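Local coordinates for uncharacterized hypothetical protein (Bacteroides uniformis, PDB 4EIU) that is of unknown function but belongs to the DUF3823 family, with an N-terminal domain assigned to the transthyretin clan, at residues 10-15 with 99-104; 121-126 with 244-249; 128-133 with 205-210. One frame throughout, in Å; residues are numbered along the deposited sequence.

Contact 1 lies in the N-terminal DUF3823 domain, while contacts 2 and 3 sit together on the other half of the chain; the centres of contacts 1 and 3 are about 42 Å apart, on opposite sides of the molecular centre. All three are partly buried. Contact 1 relies on a turn backbone and one carboxylate, contact 3 on antiparallel backbone bonds and a serine hydroxyl, and contact 2 on apolar side chains packed between two sheets. Contacts 2 and 3 use neighbouring strands of one sheet, 115-126 and 129-138, and touch directly: Q124 O lies 3.0 Å from K131 N, a probable hydrogen bond, and P123 packs on I130.

Contact 1 of 3, residues 10-15 with 99-104; sequences ETIWGE and TEISGT
E10 and T11 both bond to the backbone of G103: E10 OE1 accepts from G103 N at 2.9 Å through its anti lone pair, with a bent N-H...O angle of 146°, while T11 N gives a straighter bond to G103 O, also 2.9 Å and 165° at the hydrogen. G103 therefore both donates and accepts, and its phi is positive, which by itself favours glycine. The E10 chain folds back at chi2 (-44°), which keeps CD close to the turn, while E10 CG rests 3.9 Å from I101 O.

One residue further on, T11 and T104 form a parallel bridge, their side chains side by side and pointing the same way, T11 CG2 to T104 CG2 4.0 Å. A CA-H...O contact from T104 CA to T11 O (3.4 Å) accompanies it. The bridge begins the parallel pairing of strand 10-18 with strand 104-111, which T11 and W13 continue with T105 and V107, inside the DUF3823 N-terminal domain of the transthyretin clan. I12 and I101 meet through their CD1 methyls at 3.9 Å, and I101 CG2 lies against T11 O.

In the second shell, S102 N bonds to T105 OG1, tying the turn to the strand that follows it, and V73 and Y71 of strand 69-76 pack on I12 and I101. The chemistry implies a polar grip on the turn linking strand 91-101 of one sheet to strand 104-111 of another, with an apolar isoleucine contact beside it.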
loop_
_atom_site.group_PDB
_atom_site.type_symbol
_atom_site.label_atom_id
_atom_site.label_comp_id
_atom_site.label_asym_id
_atom_site.label_seq_id
_atom_site.Cartn_x
_atom_site.Cartn_y
_atom_site.Cartn_z
ATOM N N GLU A 10 15.063 -18.552 12.880
ATOM C CA GLU A 10 14.901 -18.674 11.448
ATOM C C GLU A 10 14.457 -17.335 10.889
ATOM O O GLU A 10 13.923 -16.481 11.625
ATOM C CB GLU A 10 13.884 -19.780 11.095
ATOM C CG GLU A 10 13.948 -21.080 11.906
ATOM C CD GLU A 10 15.334 -21.603 12.136
ATOM O OE1 GLU A 10 16.087 -21.712 11.167
ATOM O OE2 GLU A 10 15.666 -21.917 13.286
ATOM N N THR A 11 14.640 -17.168 9.582
ATOM C CA THR A 11 14.321 -15.928 8.885
ATOM C C THR A 11 13.353 -16.145 7.731
ATOM O O THR A 11 13.534 -17.071 6.960
ATOM C CB THR A 11 15.606 -15.323 8.262
ATOM O OG1 THR A 11 16.481 -14.930 9.291
ATOM C CG2 THR A 11 15.300 -14.100 7.414
ATOM N N ILE A 12 12.359 -15.272 7.603
ATOM C CA ILE A 12 11.568 -15.160 6.387
ATOM C C ILE A 12 11.847 -13.814 5.737
ATOM O O ILE A 12 11.883 -12.778 6.404
ATOM C CB ILE A 12 10.057 -15.364 6.647
ATOM C CG1 ILE A 12 9.271 -15.371 5.328
ATOM C CG2 ILE A 12 9.504 -14.316 7.611
ATOM C CD1 ILE A 12 7.809 -15.749 5.476
ATOM N N TRP A 13 12.047 -13.857 4.422
ATOM C CA TRP A 13 12.152 -12.691 3.578
ATOM C C TRP A 13 11.088 -12.806 2.529
ATOM O O TRP A 13 10.809 -13.889 2.009
ATOM C CB TRP A 13 13.530 -12.581 2.965
ATOM C CG TRP A 13 13.681 -11.413 2.016
ATOM C CD1 TRP A 13 14.199 -10.157 2.303
ATOM C CD2 TRP A 13 13.306 -11.348 0.597
ATOM N NE1 TRP A 13 14.127 -9.347 1.217
ATOM C CE2 TRP A 13 13.648 -10.009 0.149
ATOM C CE3 TRP A 13 12.763 -12.257 -0.328
ATOM C CZ2 TRP A 13 13.439 -9.591 -1.161
ATOM C CZ3 TRP A 13 12.567 -11.822 -1.634
ATOM C CH2 TRP A 13 12.908 -10.523 -2.042
ATOM N N GLY A 14 10.445 -11.698 2.220
ATOM C CA GLY A 14 9.403 -11.727 1.238
ATOM C C GLY A 14 9.361 -10.485 0.408
ATOM O O GLY A 14 9.839 -9.414 0.832
ATOM N N GLU A 15 8.800 -10.621 -0.786
ATOM C CA GLU A 15 8.482 -9.432 -1.607
ATOM C C GLU A 15 7.054 -9.483 -2.112
ATOM O O GLU A 15 6.460 -10.577 -2.273
ATOM C CB GLU A 15 9.449 -9.250 -2.783
ATOM C CG GLU A 15 9.515 -10.479 -3.648
ATOM C CD GLU A 15 10.435 -10.367 -4.855
ATOM O OE1 GLU A 15 10.684 -9.266 -5.373
ATOM O OE2 GLU A 15 10.865 -11.430 -5.303
ATOM N N THR A 99 4.092 -22.439 4.206
ATOM C CA THR A 99 5.472 -22.802 3.935
ATOM C C THR A 99 6.145 -23.171 5.233
ATOM O O THR A 99 5.814 -22.622 6.284
ATOM C CB THR A 99 6.225 -21.632 3.263
ATOM O OG1 THR A 99 7.548 -22.047 2.943
ATOM C CG2 THR A 99 6.306 -20.374 4.159
ATOM N N GLU A 100 7.071 -24.116 5.153
ATOM C CA GLU A 100 8.078 -24.303 6.186
ATOM C C GLU A 100 8.866 -23.004 6.306
ATOM O O GLU A 100 9.126 -22.359 5.297
ATOM C CB GLU A 100 9.037 -25.434 5.811
ATOM C CG GLU A 100 10.092 -25.695 6.893
ATOM C CD GLU A 100 10.937 -26.938 6.690
ATOM O OE1 GLU A 100 10.913 -27.506 5.585
ATOM O OE2 GLU A 100 11.634 -27.342 7.650
ATOM N N ILE A 101 9.242 -22.611 7.525
ATOM C CA ILE A 101 10.215 -21.508 7.695
ATOM C C ILE A 101 11.393 -22.093 8.422
ATOM O O ILE A 101 11.247 -22.527 9.574
ATOM C CB ILE A 101 9.661 -20.278 8.435
ATOM C CG1 ILE A 101 8.442 -19.727 7.666
ATOM C CG2 ILE A 101 10.762 -19.202 8.517
ATOM C CD1 ILE A 101 7.799 -18.505 8.259
ATOM N N SER A 102 12.535 -22.146 7.723
ATOM C CA SER A 102 13.748 -22.881 8.173
ATOM C C SER A 102 14.971 -22.272 7.500
ATOM O O SER A 102 14.947 -22.051 6.297
ATOM C CB SER A 102 13.648 -24.327 7.714
ATOM O OG SER A 102 14.620 -25.113 8.335
ATOM N N GLY A 103 16.044 -22.002 8.241
ATOM C CA GLY A 103 17.190 -21.267 7.657
ATOM C C GLY A 103 16.713 -19.883 7.235
ATOM O O GLY A 103 16.167 -19.144 8.060
ATOM N N THR A 104 16.930 -19.526 5.973
ATOM C CA THR A 104 16.258 -18.377 5.351
ATOM C C THR A 104 15.244 -18.916 4.338
ATOM O O THR A 104 15.599 -19.720 3.482
ATOM C CB THR A 104 17.247 -17.414 4.636
ATOM O OG1 THR A 104 18.245 -17.014 5.553
ATOM C CG2 THR A 104 16.529 -16.144 4.145
#

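Contact 2 of 3, residues 121-126 with 244-249; sequences GNPQVS and MEVLIP
V125 and V246 both carry CG1 anti to the backbone N (chi1 near 180° in both) and CG2 beside it, and this brings V125 CG2 against V246 CG1. The two methyls are 3.3 Å apart, tighter than usual van der Waals contact, so the valines are closely packed where their side chains cross obliquely. The other branch of V125, CG1, faces the C-terminal residue and lies 3.4 Å from P249 CD, again a tight pair.

M244, a selenomethionine, bends at chi3 (83°), which swings its CE toward 121-126. M244 CE comes 3.5 Å from N122 OD1, the two side chains crossing at about a right angle, and M244 SE rests 3.8 Å from P123 CD. The P123 ring is shared between partners: CD meets the selenium and its methyl, while P123 CB lies 4.1 Å from V246 CG2. V246 thus touches P123 with one branch and V125 with the other.

Side-chain packing carries the contact: the paired CA atoms stand well apart, 7.2 Å for P123 and V246 and 6.5 Å for V125 and I248, and the end-to-end directions of the touching parts differ by 35°. Each backbone bonds within its own sheet, Q124 to K131 of strand 129-138, M244 and V246 to V219 and V217 of strand 216-225. The contact therefore joins the end of strand 115-126, outermost in its three-stranded sheet, to strand 239-247, outermost in the four-stranded one.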
loop_
_atom_site.group_PDB
_atom_site.type_symbol
_atom_site.label_atom_id
_atom_site.label_comp_id
_atom_site.label_asym_id
_atom_site.label_seq_id
_atom_site.Cartn_x
_atom_site.Cartn_y
_atom_site.Cartn_z
ATOM N N GLY A 121 6.313 14.662 -14.211
ATOM C CA GLY A 121 7.480 15.547 -14.406
ATOM C C GLY A 121 8.505 15.461 -13.289
ATOM O O GLY A 121 8.421 14.610 -12.425
ATOM N N ASN A 122 9.483 16.358 -13.326
ATOM C CA ASN A 122 10.260 16.714 -12.138
ATOM C C ASN A 122 9.473 17.782 -11.392
ATOM O O ASN A 122 8.969 18.709 -12.020
ATOM C CB ASN A 122 11.616 17.306 -12.524
ATOM C CG ASN A 122 12.580 16.263 -13.030
ATOM O OD1 ASN A 122 12.823 15.259 -12.367
ATOM N ND2 ASN A 122 13.134 16.494 -14.213
ATOM N N PRO A 123 9.350 17.667 -10.061
ATOM C CA PRO A 123 8.631 18.723 -9.335
ATOM C C PRO A 123 9.286 20.117 -9.436
ATOM O O PRO A 123 10.407 20.283 -8.988
ATOM C CB PRO A 123 8.651 18.217 -7.883
ATOM C CG PRO A 123 8.728 16.723 -8.005
ATOM C CD PRO A 123 9.579 16.472 -9.221
ATOM N N GLN A 124 8.604 21.090 -10.043
ATOM C CA GLN A 124 9.073 22.493 -10.063
ATOM C C GLN A 124 9.009 23.073 -8.645
ATOM O O GLN A 124 8.096 22.755 -7.902
ATOM C CB GLN A 124 8.161 23.368 -10.934
ATOM C CG GLN A 124 8.151 23.119 -12.435
ATOM C CD GLN A 124 7.080 23.953 -13.151
ATOM O OE1 GLN A 124 6.059 23.421 -13.581
ATOM N NE2 GLN A 124 7.303 25.263 -13.265
ATOM N N VAL A 125 9.944 23.947 -8.283
ATOM C CA VAL A 125 9.872 24.708 -7.019
ATOM C C VAL A 125 9.943 26.206 -7.320
ATOM O O VAL A 125 10.747 26.640 -8.146
ATOM C CB VAL A 125 11.026 24.339 -6.054
ATOM C CG1 VAL A 125 10.912 25.114 -4.743
ATOM C CG2 VAL A 125 11.053 22.837 -5.795
ATOM N N SER A 126 9.085 26.987 -6.662
ATOM C CA SER A 126 9.106 28.452 -6.755
ATOM C C SER A 126 8.592 29.035 -5.441
ATOM O O SER A 126 7.440 28.805 -5.065
ATOM C CB SER A 126 8.255 28.953 -7.923
HETATM N N MSE A 244 10.855 11.195 -4.487
HETATM C CA MSE A 244 11.770 12.004 -5.250
HETATM C C MSE A 244 12.375 13.054 -4.335
HETATM O O MSE A 244 11.704 13.581 -3.433
HETATM C CB MSE A 244 11.066 12.665 -6.428
HETATM C CG MSE A 244 10.581 11.682 -7.484
HETATM SE SE MSE A 244 9.858 12.648 -8.993
HETATM C CE MSE A 244 11.422 13.093 -10.030
ATOM N N GLU A 245 13.658 13.316 -4.554
ATOM C CA GLU A 245 14.380 14.343 -3.820
ATOM C C GLU A 245 14.183 15.656 -4.528
ATOM O O GLU A 245 14.312 15.722 -5.747
ATOM C CB GLU A 245 15.861 14.005 -3.776
ATOM C CG GLU A 245 16.677 14.939 -2.906
ATOM C CD GLU A 245 18.150 14.626 -2.978
ATOM O OE1 GLU A 245 18.509 13.469 -2.701
ATOM O OE2 GLU A 245 18.927 15.524 -3.330
ATOM N N VAL A 246 13.877 16.701 -3.760
ATOM C CA VAL A 246 13.689 18.037 -4.290
ATOM C C VAL A 246 14.565 19.047 -3.558
ATOM O O VAL A 246 14.493 19.195 -2.336
ATOM C CB VAL A 246 12.235 18.502 -4.169
ATOM C CG1 VAL A 246 12.075 19.874 -4.834
ATOM C CG2 VAL A 246 11.306 17.468 -4.802
ATOM N N LEU A 247 15.389 19.751 -4.314
ATOM C CA LEU A 247 16.272 20.738 -3.724
ATOM C C LEU A 247 15.550 22.084 -3.845
ATOM O O LEU A 247 15.249 22.526 -4.959
ATOM C CB LEU A 247 17.619 20.733 -4.452
ATOM C CG LEU A 247 18.476 19.451 -4.361
ATOM C CD1 LEU A 247 17.779 18.191 -4.875
ATOM C CD2 LEU A 247 19.789 19.660 -5.110
ATOM N N ILE A 248 15.278 22.728 -2.706
ATOM C CA ILE A 248 14.600 24.039 -2.681
ATOM C C ILE A 248 15.529 25.232 -2.973
ATOM O O ILE A 248 16.430 25.542 -2.176
ATOM C CB ILE A 248 13.914 24.280 -1.325
ATOM C CG1 ILE A 248 12.784 23.261 -1.135
ATOM C CG2 ILE A 248 13.379 25.713 -1.261
ATOM C CD1 ILE A 248 12.278 23.131 0.290
ATOM N N PRO A 249 15.305 25.938 -4.105
ATOM C CA PRO A 249 16.191 27.059 -4.427
ATOM C C PRO A 249 16.099 28.234 -3.447
ATOM O O PRO A 249 15.034 28.555 -2.919
ATOM C CB PRO A 249 15.722 27.511 -5.820
ATOM C CG PRO A 249 14.810 26.460 -6.318
ATOM C CD PRO A 249 14.235 25.792 -5.114
ATOM O OXT PRO A 249 17.104 28.884 -3.155
#

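Contact 3 of 3, residues 128-133 with 205-210; sequences GVIKAQ and IQSNGN
I130 and S207 are joined by a pair of hydrogen bonds in which the serine side chain stands in for a backbone acceptor. I130 N donates to S207 OG at 2.8 Å with a nearly linear N-H...O angle of 173°, and S207 N returns a bond to I130 O, also 2.8 Å, arriving in the carbonyl plane. The S207 chi1 of 73° sets OG between the backbone N and the carbonyl carbon, the crowded position, which brings it to I130 N. The hydroxyl is itself a donor, but weakly, to N208 O. An alanine in place of S207 would probably leave the I130 N-H without its acceptor and N208 O without its weak donor.

Further along, A132 and I205 form the hydrogen-bonded antiparallel pair: A132 N to I205 O is 2.9 Å and I205 N to A132 O 3.0 Å, so both amides and both carbonyls are engaged. Between the A132-I205 and I130-S207 bonds, K131 and Q206 make a non-hydrogen-bonded pair with CA atoms 4.4 Å apart and K131 CB 4.0 Å from Q206 CG. The Q206 and K131 CA-H groups add contacts to I130 O and I205 O.

At the other end V129 and N210 lie side by side. The amide of N210 has its polar partner elsewhere: ND2 bonds to N127 O, just before G128. Q206 O is taken by S186 OG, and N208 ND2 by S185 O. Q133 OE1 bonds to T204 OG1 and Q133 NE2 to E202 OE1, while G128 and Q133 bond through the backbone to V211 and V120.

Strand 129-138 is central in its sheet, with 115-126 beside it and 202-206 on its other edge. I130, A132 and I205 pack on F167 of strand 162-170, I130 also on V217 and V219 of strand 216-225, which places these residues against the four-stranded sheet.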
loop_
_atom_site.group_PDB
_atom_site.type_symbol
_atom_site.label_atom_id
_atom_site.label_comp_id
_atom_site.label_asym_id
_atom_site.label_seq_id
_atom_site.Cartn_x
_atom_site.Cartn_y
_atom_site.Cartn_z
ATOM N N GLY A 128 9.671 28.256 -2.235
ATOM C CA GLY A 128 9.497 27.262 -1.166
ATOM C C GLY A 128 8.209 26.432 -1.213
ATOM O O GLY A 128 7.965 25.607 -0.310
ATOM N N VAL A 129 7.389 26.652 -2.246
ATOM C CA VAL A 129 6.233 25.811 -2.529
ATOM C C VAL A 129 6.637 24.893 -3.688
ATOM O O VAL A 129 7.248 25.347 -4.663
ATOM C CB VAL A 129 4.946 26.631 -2.848
ATOM C CG1 VAL A 129 4.678 27.666 -1.752
ATOM C CG2 VAL A 129 5.027 27.333 -4.202
ATOM N N ILE A 130 6.331 23.601 -3.539
ATOM C CA ILE A 130 6.647 22.575 -4.541
ATOM C C ILE A 130 5.391 22.169 -5.315
ATOM O O ILE A 130 4.291 22.094 -4.740
ATOM C CB ILE A 130 7.227 21.297 -3.898
ATOM C CG1 ILE A 130 8.319 21.634 -2.878
ATOM C CG2 ILE A 130 7.777 20.366 -4.977
ATOM C CD1 ILE A 130 8.880 20.407 -2.191
ATOM N N LYS A 131 5.574 21.884 -6.607
ATOM C CA LYS A 131 4.466 21.589 -7.518
ATOM C C LYS A 131 4.855 20.418 -8.399
ATOM O O LYS A 131 5.918 20.448 -9.024
ATOM C CB LYS A 131 4.171 22.806 -8.391
ATOM C CG LYS A 131 3.152 22.594 -9.508
ATOM C CD LYS A 131 2.910 23.909 -10.246
ATOM C CE LYS A 131 2.165 23.704 -11.558
ATOM N NZ LYS A 131 1.861 24.997 -12.241
ATOM N N ALA A 132 3.978 19.417 -8.461
ATOM C CA ALA A 132 4.243 18.162 -9.151
ATOM C C ALA A 132 3.059 17.734 -9.999
ATOM O O ALA A 132 1.925 18.127 -9.729
ATOM C CB ALA A 132 4.556 17.073 -8.130
ATOM N N GLN A 133 3.346 16.911 -11.009
ATOM C CA GLN A 133 2.344 16.228 -11.820
ATOM C C GLN A 133 2.238 14.763 -11.380
ATOM O O GLN A 133 3.236 14.020 -11.406
ATOM C CB GLN A 133 2.723 16.306 -13.303
ATOM C CG GLN A 133 2.884 17.730 -13.826
ATOM C CD GLN A 133 1.561 18.473 -13.865
ATOM O OE1 GLN A 133 1.238 19.253 -12.966
ATOM N NE2 GLN A 133 0.777 18.214 -14.895
ATOM N N ILE A 205 -0.578 18.945 -8.291
ATOM C CA ILE A 205 -0.698 19.126 -6.852
ATOM C C ILE A 205 0.474 19.977 -6.317
ATOM O O ILE A 205 1.562 19.963 -6.896
ATOM C CB ILE A 205 -0.821 17.768 -6.153
ATOM C CG1 ILE A 205 -1.163 17.954 -4.670
ATOM C CG2 ILE A 205 0.428 16.920 -6.380
ATOM C CD1 ILE A 205 -1.805 16.738 -4.047
ATOM N N GLN A 206 0.211 20.708 -5.226
ATOM C CA GLN A 206 1.112 21.691 -4.647
ATOM C C GLN A 206 1.270 21.493 -3.159
ATOM O O GLN A 206 0.280 21.241 -2.457
ATOM C CB GLN A 206 0.543 23.098 -4.853
ATOM C CG GLN A 206 1.230 23.884 -5.939
ATOM C CD GLN A 206 0.834 25.345 -5.906
ATOM O OE1 GLN A 206 -0.038 25.755 -6.636
ATOM N NE2 GLN A 206 1.459 26.122 -5.031
ATOM N N SER A 207 2.505 21.650 -2.679
ATOM C CA SER A 207 2.786 21.621 -1.244
ATOM C C SER A 207 2.079 22.789 -0.544
ATOM O O SER A 207 1.642 23.735 -1.183
ATOM C CB SER A 207 4.306 21.677 -0.976
ATOM O OG SER A 207 4.856 22.972 -1.220
ATOM N N ASN A 208 1.906 22.652 0.769
ATOM C CA ASN A 208 1.458 23.737 1.625
ATOM C C ASN A 208 2.696 24.396 2.207
ATOM O O ASN A 208 3.847 23.963 1.926
ATOM C CB ASN A 208 0.573 23.208 2.760
ATOM C CG ASN A 208 -0.823 22.866 2.297
ATOM O OD1 ASN A 208 -1.520 23.705 1.742
ATOM N ND2 ASN A 208 -1.238 21.632 2.525
ATOM N N GLY A 209 2.461 25.447 3.008
ATOM C CA GLY A 209 3.536 26.075 3.743
ATOM C C GLY A 209 4.626 26.542 2.656
ATOM O O GLY A 209 4.344 26.711 1.405
ATOM N N ASN A 210 5.837 26.735 3.260
ATOM C CA ASN A 210 7.015 27.166 2.513
ATOM C C ASN A 210 8.228 26.500 3.118
ATOM O O ASN A 210 8.557 26.739 4.283
ATOM C CB ASN A 210 7.162 28.682 2.582
ATOM C CG ASN A 210 5.963 29.381 1.958
ATOM O OD1 ASN A 210 5.069 29.828 2.802
ATOM N ND2 ASN A 210 5.892 29.185 0.521
#